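Local coordinates for tripartite motif-containing protein 65 (Homo sapiens, PDB 7JL4) that acts as an E3 ubiquitin ligase in innate immunity, autophagy and inflammation, this chain being its PRY-SPRY (B30.2) domain, at residues L22-V27 and L186-Q191; F57-V62 and T102-R107; V62-S67 and P176-L181. All coordinates share one frame; numbering follows the deposited sequence.

Followed from the N terminus, the chain first brings residues 22-27 against the last strand and the C-terminal tail, 186-191. Interaction 1 thus closes the longest loop, enclosing the other two contacts, and holds 22-27 on strand 185-188 of the seven-stranded sheet. Segment 57-62 meets 102-107 in interaction 2, and 62-67 pairs with 176-181 in interaction 3; V62 belongs to both, and their two loops cross. Interaction 3 fixes strand 61-63 to strand 175-180 at the border of the six-stranded sheet, while interaction 2 ties its start to the loop between 84-89 and 111-116. Backbone bonds from T23 and D25 to A65 and Q63 join the 22-27 loop to the end of strand 61-63, connecting both sheets.

Interaction 1: L22-V27 and L186-Q191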
loop_
_atom_site.group_PDB
_atom_site.type_symbol
_atom_site.label_atom_id
_atom_site.label_comp_id
_atom_site.label_asym_id
_atom_site.label_seq_id
_atom_site.Cartn_x
_atom_site.Cartn_y
_atom_site.Cartn_z
ATOM N N LEU A 22 -4.010 10.628 0.082
ATOM C CA LEU A 22 -3.192 10.148 -1.027
ATOM C C LEU A 22 -4.007 10.031 -2.311
ATOM O O LEU A 22 -5.233 9.866 -2.283
ATOM C CB LEU A 22 -2.589 8.772 -0.700
ATOM C CG LEU A 22 -1.743 8.629 0.566
ATOM C CD1 LEU A 22 -1.240 7.187 0.644
ATOM C CD2 LEU A 22 -0.617 9.659 0.637
ATOM N N THR A 23 -3.304 10.108 -3.449
ATOM C CA THR A 23 -3.900 9.840 -4.761
ATOM C C THR A 23 -2.953 8.968 -5.576
ATOM O O THR A 23 -1.733 9.041 -5.412
ATOM C CB THR A 23 -4.211 11.124 -5.544
ATOM O OG1 THR A 23 -3.027 11.919 -5.656
ATOM C CG2 THR A 23 -5.289 11.946 -4.855
ATOM N N PHE A 24 -3.515 8.139 -6.455
ATOM C CA PHE A 24 -2.681 7.306 -7.319
ATOM C C PHE A 24 -2.035 8.139 -8.426
ATOM O O PHE A 24 -2.531 9.202 -8.812
ATOM C CB PHE A 24 -3.508 6.161 -7.918
ATOM C CG PHE A 24 -3.978 5.172 -6.893
ATOM C CD1 PHE A 24 -3.065 4.366 -6.219
ATOM C CD2 PHE A 24 -5.327 5.054 -6.588
ATOM C CE1 PHE A 24 -3.504 3.431 -5.260
ATOM C CE2 PHE A 24 -5.777 4.116 -5.653
ATOM C CZ PHE A 24 -4.861 3.313 -4.974
ATOM N N ASP A 25 -0.877 7.668 -8.898
ATOM C CA ASP A 25 -0.164 8.276 -10.010
ATOM C C ASP A 25 -0.543 7.520 -11.271
ATOM O O ASP A 25 -0.114 6.368 -11.437
ATOM C CB ASP A 25 1.349 8.205 -9.763
ATOM C CG ASP A 25 2.184 8.604 -10.969
ATOM O OD1 ASP A 25 1.632 9.035 -12.007
ATOM O OD2 ASP A 25 3.431 8.452 -10.881
ATOM N N PRO A 26 -1.351 8.101 -12.165
ATOM C CA PRO A 26 -1.788 7.362 -13.373
ATOM C C PRO A 26 -0.669 7.014 -14.338
ATOM O O PRO A 26 -0.823 6.057 -15.106
ATOM C CB PRO A 26 -2.804 8.316 -14.031
ATOM C CG PRO A 26 -2.575 9.676 -13.387
ATOM C CD PRO A 26 -1.984 9.432 -12.037
ATOM N N VAL A 27 0.438 7.763 -14.350
ATOM C CA VAL A 27 1.530 7.432 -15.259
ATOM C C VAL A 27 2.171 6.102 -14.857
ATOM O O VAL A 27 2.620 5.328 -15.713
ATOM C CB VAL A 27 2.559 8.580 -15.300
ATOM C CG1 VAL A 27 3.657 8.286 -16.333
ATOM C CG2 VAL A 27 1.861 9.908 -15.617
ATOM N N LEU A 186 -8.584 -1.164 -4.723
ATOM C CA LEU A 186 -8.055 -0.461 -3.555
ATOM C C LEU A 186 -8.557 0.977 -3.570
ATOM O O LEU A 186 -8.545 1.625 -4.621
ATOM C CB LEU A 186 -6.525 -0.438 -3.517
ATOM C CG LEU A 186 -5.765 -1.747 -3.266
ATOM C CD1 LEU A 186 -4.248 -1.538 -3.322
ATOM C CD2 LEU A 186 -6.144 -2.295 -1.911
ATOM N N THR A 187 -8.982 1.471 -2.400
ATOM C CA THR A 187 -9.472 2.840 -2.233
ATOM C C THR A 187 -8.620 3.559 -1.190
ATOM O O THR A 187 -8.519 3.097 -0.046
ATOM C CB THR A 187 -10.941 2.824 -1.799
ATOM O OG1 THR A 187 -11.701 1.999 -2.703
ATOM C CG2 THR A 187 -11.499 4.241 -1.796
ATOM N N LEU A 188 -8.006 4.682 -1.578
ATOM C CA LEU A 188 -7.244 5.522 -0.653
ATOM C C LEU A 188 -8.235 6.378 0.129
ATOM O O LEU A 188 -8.927 7.215 -0.454
ATOM C CB LEU A 188 -6.263 6.405 -1.418
ATOM C CG LEU A 188 -5.321 5.647 -2.365
ATOM C CD1 LEU A 188 -4.582 6.602 -3.270
ATOM C CD2 LEU A 188 -4.341 4.820 -1.592
ATOM N N CYS A 189 -8.322 6.170 1.441
ATOM C CA CYS A 189 -9.349 6.835 2.234
ATOM C C CYS A 189 -8.885 8.247 2.555
ATOM O O CYS A 189 -7.708 8.465 2.853
ATOM C CB CYS A 189 -9.612 6.069 3.526
ATOM S SG CYS A 189 -10.141 4.354 3.270
ATOM N N HIS A 190 -9.809 9.203 2.493
ATOM C CA HIS A 190 -9.494 10.586 2.831
ATOM C C HIS A 190 -10.188 11.008 4.123
ATOM O O HIS A 190 -11.294 10.548 4.435
ATOM C CB HIS A 190 -9.883 11.536 1.698
ATOM C CG HIS A 190 -8.939 11.512 0.538
ATOM N ND1 HIS A 190 -9.008 12.423 -0.496
ATOM C CD2 HIS A 190 -7.898 10.695 0.250
ATOM C CE1 HIS A 190 -8.051 12.166 -1.370
ATOM N NE2 HIS A 190 -7.365 11.120 -0.940
ATOM N N GLN A 191 -9.522 11.893 4.882
ATOM C CA GLN A 191 -10.106 12.458 6.110
ATOM C C GLN A 191 -9.918 13.965 6.146
ATOM O O GLN A 191 -9.540 14.558 5.144
ATOM C CB GLN A 191 -9.478 11.838 7.360
ATOM C CG GLN A 191 -9.703 10.349 7.535
ATOM C CD GLN A 191 -11.110 10.023 7.998
ATOM O OE1 GLN A 191 -11.832 10.896 8.511
ATOM N NE2 GLN A 191 -11.508 8.768 7.834
HETATM O O HOH W 1 -5.191 8.774 2.085
#
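The ring of F24 takes the methyl CD1 of L188 squarely on one face: CD1 sits 3.6 Å from the ring centroid and only 8° off the normal, a CH-pi contact. L188 CG lies 3.5 Å from F24 CZ, nearer the rim, and the carbonyl oxygen of L186 comes up at the ring's edge, 3.9 Å from CE2. In L188 the CD1 branch is anti to CA (chi2 169°), which carries the methyl out over the ring and between that face and L22 CB, 3.9 Å from CD1. Leucine's second branch also reaches the ring, L188 CD2 lying 3.7 Å from F24 CZ. V42 of the neighbouring strand 41-44 packs on F24, while V77 and F178 pack on L188, so the side chains around the ring are apolar, with backbone oxygens at the margin.

The second flat group, the imidazole of H190, is met at its edge. Its NE2 donates to L22 O at 2.8 Å, an almost straight bond (176°) lying in the ring plane, with T23 CG2 near the same edge. Beside it a water accepts from L22 N at 3.0 Å and donates to C189 O at 2.6 Å, so both backbone polar atoms of L22 are engaged. The chemistry is therefore divided: leucine and phenylalanine seal the interior, and at the partly exposed border a histidine, with NE2 protonated as donor, and a water satisfy the backbone of segment 22-27.

Interaction 2: F57-V62 and T102-R107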
loop_
_atom_site.group_PDB
_atom_site.type_symbol
_atom_site.label_atom_id
_atom_site.label_comp_id
_atom_site.label_asym_id
_atom_site.label_seq_id
_atom_site.Cartn_x
_atom_site.Cartn_y
_atom_site.Cartn_z
ATOM N N PHE A 57 4.103 0.438 -14.561
ATOM C CA PHE A 57 4.501 -0.857 -14.016
ATOM C C PHE A 57 4.060 -1.980 -14.948
ATOM O O PHE A 57 2.899 -2.027 -15.371
ATOM C CB PHE A 57 3.882 -1.060 -12.631
ATOM C CG PHE A 57 4.635 -0.401 -11.501
ATOM C CD1 PHE A 57 5.779 -0.988 -10.979
ATOM C CD2 PHE A 57 4.162 0.767 -10.918
ATOM C CE1 PHE A 57 6.469 -0.422 -9.927
ATOM C CE2 PHE A 57 4.841 1.356 -9.860
ATOM C CZ PHE A 57 6.004 0.768 -9.363
ATOM N N GLU A 58 5.006 -2.864 -15.301
ATOM C CA GLU A 58 4.662 -4.138 -15.927
ATOM C C GLU A 58 4.179 -5.141 -14.886
ATOM O O GLU A 58 3.327 -5.993 -15.174
ATOM C CB GLU A 58 5.878 -4.696 -16.677
ATOM C CG GLU A 58 6.353 -3.811 -17.826
ATOM C CD GLU A 58 7.579 -4.353 -18.532
ATOM O OE1 GLU A 58 8.099 -5.414 -18.119
ATOM O OE2 GLU A 58 8.026 -3.710 -19.504
ATOM N N LEU A 59 4.738 -5.059 -13.684
ATOM C CA LEU A 59 4.168 -5.689 -12.515
ATOM C C LEU A 59 2.735 -5.211 -12.324
ATOM O O LEU A 59 2.309 -4.216 -12.897
ATOM C CB LEU A 59 5.006 -5.331 -11.295
ATOM C CG LEU A 59 6.461 -5.755 -11.561
ATOM C CD1 LEU A 59 7.408 -5.066 -10.586
ATOM C CD2 LEU A 59 6.621 -7.248 -11.497
ATOM N N TRP A 60 1.983 -5.926 -11.500
ATOM C CA TRP A 60 0.591 -5.547 -11.242
ATOM C C TRP A 60 0.557 -4.512 -10.116
ATOM O O TRP A 60 0.024 -4.753 -9.030
ATOM C CB TRP A 60 -0.236 -6.782 -10.899
ATOM C CG TRP A 60 -0.320 -7.746 -12.028
ATOM C CD1 TRP A 60 -0.129 -7.466 -13.342
ATOM C CD2 TRP A 60 -0.615 -9.151 -11.950
ATOM N NE1 TRP A 60 -0.286 -8.609 -14.098
ATOM C CE2 TRP A 60 -0.574 -9.658 -13.265
ATOM C CE3 TRP A 60 -0.901 -10.030 -10.897
ATOM C CZ2 TRP A 60 -0.826 -11.006 -13.561
ATOM C CZ3 TRP A 60 -1.133 -11.374 -11.193
ATOM C CH2 TRP A 60 -1.100 -11.841 -12.514
ATOM N N GLN A 61 1.116 -3.323 -10.407
ATOM C CA GLN A 61 1.380 -2.327 -9.369
ATOM C C GLN A 61 1.029 -0.911 -9.825
ATOM O O GLN A 61 0.887 -0.610 -11.018
ATOM C CB GLN A 61 2.854 -2.358 -8.901
ATOM C CG GLN A 61 3.206 -3.673 -8.181
ATOM C CD GLN A 61 4.683 -3.849 -7.869
ATOM O OE1 GLN A 61 5.494 -2.911 -7.931
ATOM N NE2 GLN A 61 5.046 -5.061 -7.553
ATOM N N VAL A 62 0.885 -0.039 -8.830
ATOM C CA VAL A 62 0.657 1.384 -9.059
ATOM C C VAL A 62 1.175 2.092 -7.819
ATOM O O VAL A 62 1.084 1.554 -6.712
ATOM C CB VAL A 62 -0.840 1.678 -9.301
ATOM C CG1 VAL A 62 -1.659 1.166 -8.122
ATOM C CG2 VAL A 62 -1.074 3.201 -9.528
ATOM N N THR A 102 4.935 -11.223 -10.123
ATOM C CA THR A 102 4.190 -10.031 -10.532
ATOM C C THR A 102 4.184 -8.949 -9.467
ATOM O O THR A 102 3.622 -7.870 -9.699
ATOM C CB THR A 102 2.738 -10.389 -10.869
ATOM O OG1 THR A 102 2.090 -10.864 -9.678
ATOM C CG2 THR A 102 2.681 -11.486 -11.949
ATOM N N ASP A 103 4.765 -9.217 -8.302
ATOM C CA ASP A 103 4.803 -8.293 -7.166
ATOM C C ASP A 103 6.257 -8.206 -6.736
ATOM O O ASP A 103 6.875 -9.240 -6.451
ATOM C CB ASP A 103 3.916 -8.853 -6.036
ATOM C CG ASP A 103 3.850 -7.974 -4.781
ATOM O OD1 ASP A 103 4.391 -6.839 -4.737
ATOM O OD2 ASP A 103 3.217 -8.456 -3.807
ATOM N N ASN A 104 6.837 -7.005 -6.735
ATOM C CA ASN A 104 8.202 -6.877 -6.238
ATOM C C ASN A 104 8.292 -6.009 -4.985
ATOM O O ASN A 104 9.404 -5.631 -4.587
ATOM C CB ASN A 104 9.140 -6.368 -7.348
ATOM C CG ASN A 104 8.940 -4.888 -7.662
ATOM O OD1 ASN A 104 8.048 -4.232 -7.105
ATOM N ND2 ASN A 104 9.796 -4.347 -8.533
ATOM N N ILE A 105 7.161 -5.712 -4.340
ATOM C CA ILE A 105 7.155 -4.835 -3.170
ATOM C C ILE A 105 7.725 -5.596 -1.974
ATOM O O ILE A 105 7.186 -6.630 -1.564
ATOM C CB ILE A 105 5.740 -4.312 -2.876
ATOM C CG1 ILE A 105 5.187 -3.538 -4.074
ATOM C CG2 ILE A 105 5.756 -3.387 -1.630
ATOM C CD1 ILE A 105 3.676 -3.272 -4.004
ATOM N N GLY A 106 8.802 -5.067 -1.387
ATOM C CA GLY A 106 9.492 -5.783 -0.325
ATOM C C GLY A 106 10.362 -6.921 -0.796
ATOM O O GLY A 106 10.873 -7.694 0.035
ATOM N N ARG A 107 10.558 -7.065 -2.098
ATOM C CA ARG A 107 11.426 -8.117 -2.594
ATOM C C ARG A 107 12.872 -7.670 -2.778
ATOM O O ARG A 107 13.663 -8.398 -3.397
ATOM C CB ARG A 107 10.908 -8.671 -3.912
ATOM C CG ARG A 107 9.857 -9.787 -3.779
ATOM C CD ARG A 107 8.540 -9.279 -3.222
ATOM N NE ARG A 107 7.513 -10.319 -3.283
ATOM C CZ ARG A 107 6.278 -10.224 -2.809
ATOM N NH1 ARG A 107 5.449 -11.257 -2.992
ATOM N NH2 ARG A 107 5.826 -9.072 -2.297
#
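The loop between strands 84-89 and 111-116 of this SPRY domain comes up beside the residues leading into edge strand 61-63, with T102 against W60. The methyl CG2 of T102 stands over the six-membered ring of W60, 3.7 Å from its centroid and 4° off the normal, a CH-pi contact. Threonine suits the place because both its branches and CB lie against the indole, CG2 anti to the carbonyl carbon and OG1 3.3 Å from W60 CE3, and OG1 in addition accepts from W179 NE1. The backbones are pinned together by W60 N donating to T102 O at 3.1 Å. Next to this, L59 CD1 is pressed against the amide of N104, 3.2 Å from ND2, which itself bonds to P94 O; the L59 and N104 side chains cross at about a right angle. The extended Q61 side chain and I105 slide past each other in opposite directions.

The loop is stiffened from within. D103 OD1 accepts from I105 N at 3.0 Å, an Asx turn, and D103 OD2 forms a salt bridge to R107 NH2 and is also hydrogen-bonded to T85 OG1 of strand 84-89. The Asx turn runs into a type II turn from N104 to R107, whose third position is G106 at positive phi, in the loop joining two neighbouring strands of the SPRY sheet.

Interaction 3: V62-S67 and P176-L181; sequences VQCAQS and PVFWLL
P176, V62 and C64 carry this antiparallel pairing at the border of the six-stranded sheet. V62 forms a hydrogen-bonded pair with F178: V62 N donates to F178 O at 3.1 Å, and F178 N returns a bond to V62 O at 3.0 Å. Its beta-branched side chain, suited to a strand, puts CG1 4.4 Å from L180 CD1, on the same face of the sheet as F178; F33 covers V62 and L180 there.

Q63 and V177 form the adjoining non-hydrogen-bonded pair. One residue on, C64 N donates to P176 O at 3.0 Å, and the small thiol turns inward. With SG anti to the carbonyl carbon (chi1 -72°), the sulfur lies in the plane of the F178 ring, 3.7 Å from CE2, a sulfur-aromatic contact at the ring edge, while also packing 3.8 Å from P176 CB. L188 lies against the cysteine, so the sulfur belongs to the core between the sheets.

P176 has no N-H to offer; its CD instead lies against Q66 O at 3.2 Å, while its carbonyl serves C64. The Q66 side chain is engaged by the neighbouring loop, OE1 accepting from T23 N. The chemistry implies a short pairing secured by three backbone bonds within these segments, continued by W60 with L180, and sealed by apolar and sulfur contacts, in which the proline lends its ring and its acceptor.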
loop_
_atom_site.group_PDB
_atom_site.type_symbol
_atom_site.label_atom_id
_atom_site.label_comp_id
_atom_site.label_asym_id
_atom_site.label_seq_id
_atom_site.Cartn_x
_atom_site.Cartn_y
_atom_site.Cartn_z
ATOM N N VAL A 62 0.885 -0.039 -8.830
ATOM C CA VAL A 62 0.657 1.384 -9.059
ATOM C C VAL A 62 1.175 2.092 -7.819
ATOM O O VAL A 62 1.084 1.554 -6.712
ATOM C CB VAL A 62 -0.840 1.678 -9.301
ATOM C CG1 VAL A 62 -1.659 1.166 -8.122
ATOM C CG2 VAL A 62 -1.074 3.201 -9.528
ATOM N N GLN A 63 1.730 3.297 -7.998
ATOM C CA GLN A 63 2.225 4.082 -6.873
ATOM C C GLN A 63 1.395 5.359 -6.717
ATOM O O GLN A 63 0.542 5.684 -7.551
ATOM C CB GLN A 63 3.709 4.439 -7.043
ATOM C CG GLN A 63 3.964 5.442 -8.171
ATOM C CD GLN A 63 5.444 5.758 -8.395
ATOM O OE1 GLN A 63 6.323 5.142 -7.796
ATOM N NE2 GLN A 63 5.715 6.746 -9.248
ATOM N N CYS A 64 1.629 6.073 -5.621
ATOM C CA CYS A 64 0.885 7.299 -5.361
ATOM C C CYS A 64 1.678 8.501 -5.841
ATOM O O CYS A 64 2.877 8.431 -6.114
ATOM C CB CYS A 64 0.568 7.441 -3.872
ATOM S SG CYS A 64 -0.703 6.300 -3.286
ATOM N N ALA A 65 0.989 9.632 -5.919
ATOM C CA ALA A 65 1.610 10.878 -6.326
ATOM C C ALA A 65 2.290 11.600 -5.179
ATOM O O ALA A 65 2.802 12.705 -5.391
ATOM C CB ALA A 65 0.561 11.805 -6.946
ATOM N N GLN A 66 2.289 11.040 -3.979
ATOM C CA GLN A 66 2.899 11.683 -2.818
ATOM C C GLN A 66 4.137 10.908 -2.381
ATOM O O GLN A 66 4.174 9.679 -2.495
ATOM C CB GLN A 66 1.913 11.747 -1.641
ATOM C CG GLN A 66 0.704 12.660 -1.918
ATOM C CD GLN A 66 -0.352 12.006 -2.809
ATOM O OE1 GLN A 66 -0.522 10.772 -2.815
ATOM N NE2 GLN A 66 -1.054 12.818 -3.564
ATOM N N SER A 67 5.136 11.624 -1.852
ATOM C CA SER A 67 6.330 11.008 -1.261
ATOM C C SER A 67 6.615 11.630 0.105
ATOM O O SER A 67 6.220 12.778 0.376
ATOM C CB SER A 67 7.546 11.218 -2.163
ATOM O OG SER A 67 7.353 10.548 -3.393
ATOM N N PRO A 176 4.305 5.621 -1.472
ATOM C CA PRO A 176 3.413 4.464 -1.332
ATOM C C PRO A 176 3.270 3.722 -2.656
ATOM O O PRO A 176 3.171 4.339 -3.726
ATOM C CB PRO A 176 2.075 5.090 -0.915
ATOM C CG PRO A 176 2.436 6.445 -0.309
ATOM C CD PRO A 176 3.644 6.898 -1.107
ATOM N N VAL A 177 3.217 2.385 -2.577
ATOM C CA VAL A 177 3.140 1.553 -3.771
ATOM C C VAL A 177 2.340 0.299 -3.417
ATOM O O VAL A 177 2.368 -0.166 -2.277
ATOM C CB VAL A 177 4.555 1.235 -4.310
ATOM C CG1 VAL A 177 5.392 0.489 -3.253
ATOM C CG2 VAL A 177 4.472 0.454 -5.626
ATOM N N PHE A 178 1.577 -0.202 -4.385
ATOM C CA PHE A 178 0.569 -1.235 -4.148
ATOM C C PHE A 178 0.596 -2.288 -5.251
ATOM O O PHE A 178 0.858 -1.973 -6.412
ATOM C CB PHE A 178 -0.821 -0.591 -4.082
ATOM C CG PHE A 178 -0.929 0.466 -3.021
ATOM C CD1 PHE A 178 -1.252 0.114 -1.720
ATOM C CD2 PHE A 178 -0.672 1.794 -3.318
ATOM C CE1 PHE A 178 -1.335 1.062 -0.722
ATOM C CE2 PHE A 178 -0.738 2.770 -2.326
ATOM C CZ PHE A 178 -1.069 2.395 -1.012
ATOM N N TRP A 179 0.267 -3.535 -4.885
ATOM C CA TRP A 179 0.101 -4.642 -5.817
ATOM C C TRP A 179 -1.321 -5.173 -5.687
ATOM O O TRP A 179 -1.864 -5.243 -4.575
ATOM C CB TRP A 179 1.085 -5.763 -5.510
ATOM C CG TRP A 179 0.866 -7.038 -6.288
ATOM C CD1 TRP A 179 1.354 -7.333 -7.515
ATOM C CD2 TRP A 179 0.144 -8.207 -5.843
ATOM N NE1 TRP A 179 0.981 -8.638 -7.880
ATOM C CE2 TRP A 179 0.231 -9.177 -6.865
ATOM C CE3 TRP A 179 -0.570 -8.516 -4.679
ATOM C CZ2 TRP A 179 -0.374 -10.437 -6.754
ATOM C CZ3 TRP A 179 -1.173 -9.765 -4.568
ATOM C CH2 TRP A 179 -1.068 -10.706 -5.606
ATOM N N LEU A 180 -1.930 -5.524 -6.820
ATOM C CA LEU A 180 -3.321 -5.969 -6.864
ATOM C C LEU A 180 -3.461 -7.168 -7.783
ATOM O O LEU A 180 -3.153 -7.074 -8.974
ATOM C CB LEU A 180 -4.252 -4.865 -7.371
ATOM C CG LEU A 180 -4.528 -3.596 -6.594
ATOM C CD1 LEU A 180 -3.381 -2.598 -6.783
ATOM C CD2 LEU A 180 -5.859 -3.048 -7.105
ATOM N N LEU A 181 -4.018 -8.253 -7.258
ATOM C CA LEU A 181 -4.461 -9.351 -8.103
ATOM C C LEU A 181 -5.596 -8.879 -9.017
ATOM O O LEU A 181 -6.241 -7.866 -8.760
ATOM C CB LEU A 181 -4.926 -10.512 -7.235
ATOM C CG LEU A 181 -4.940 -11.850 -7.966
ATOM C CD1 LEU A 181 -3.542 -12.101 -8.465
ATOM C CD2 LEU A 181 -5.407 -12.944 -7.039
#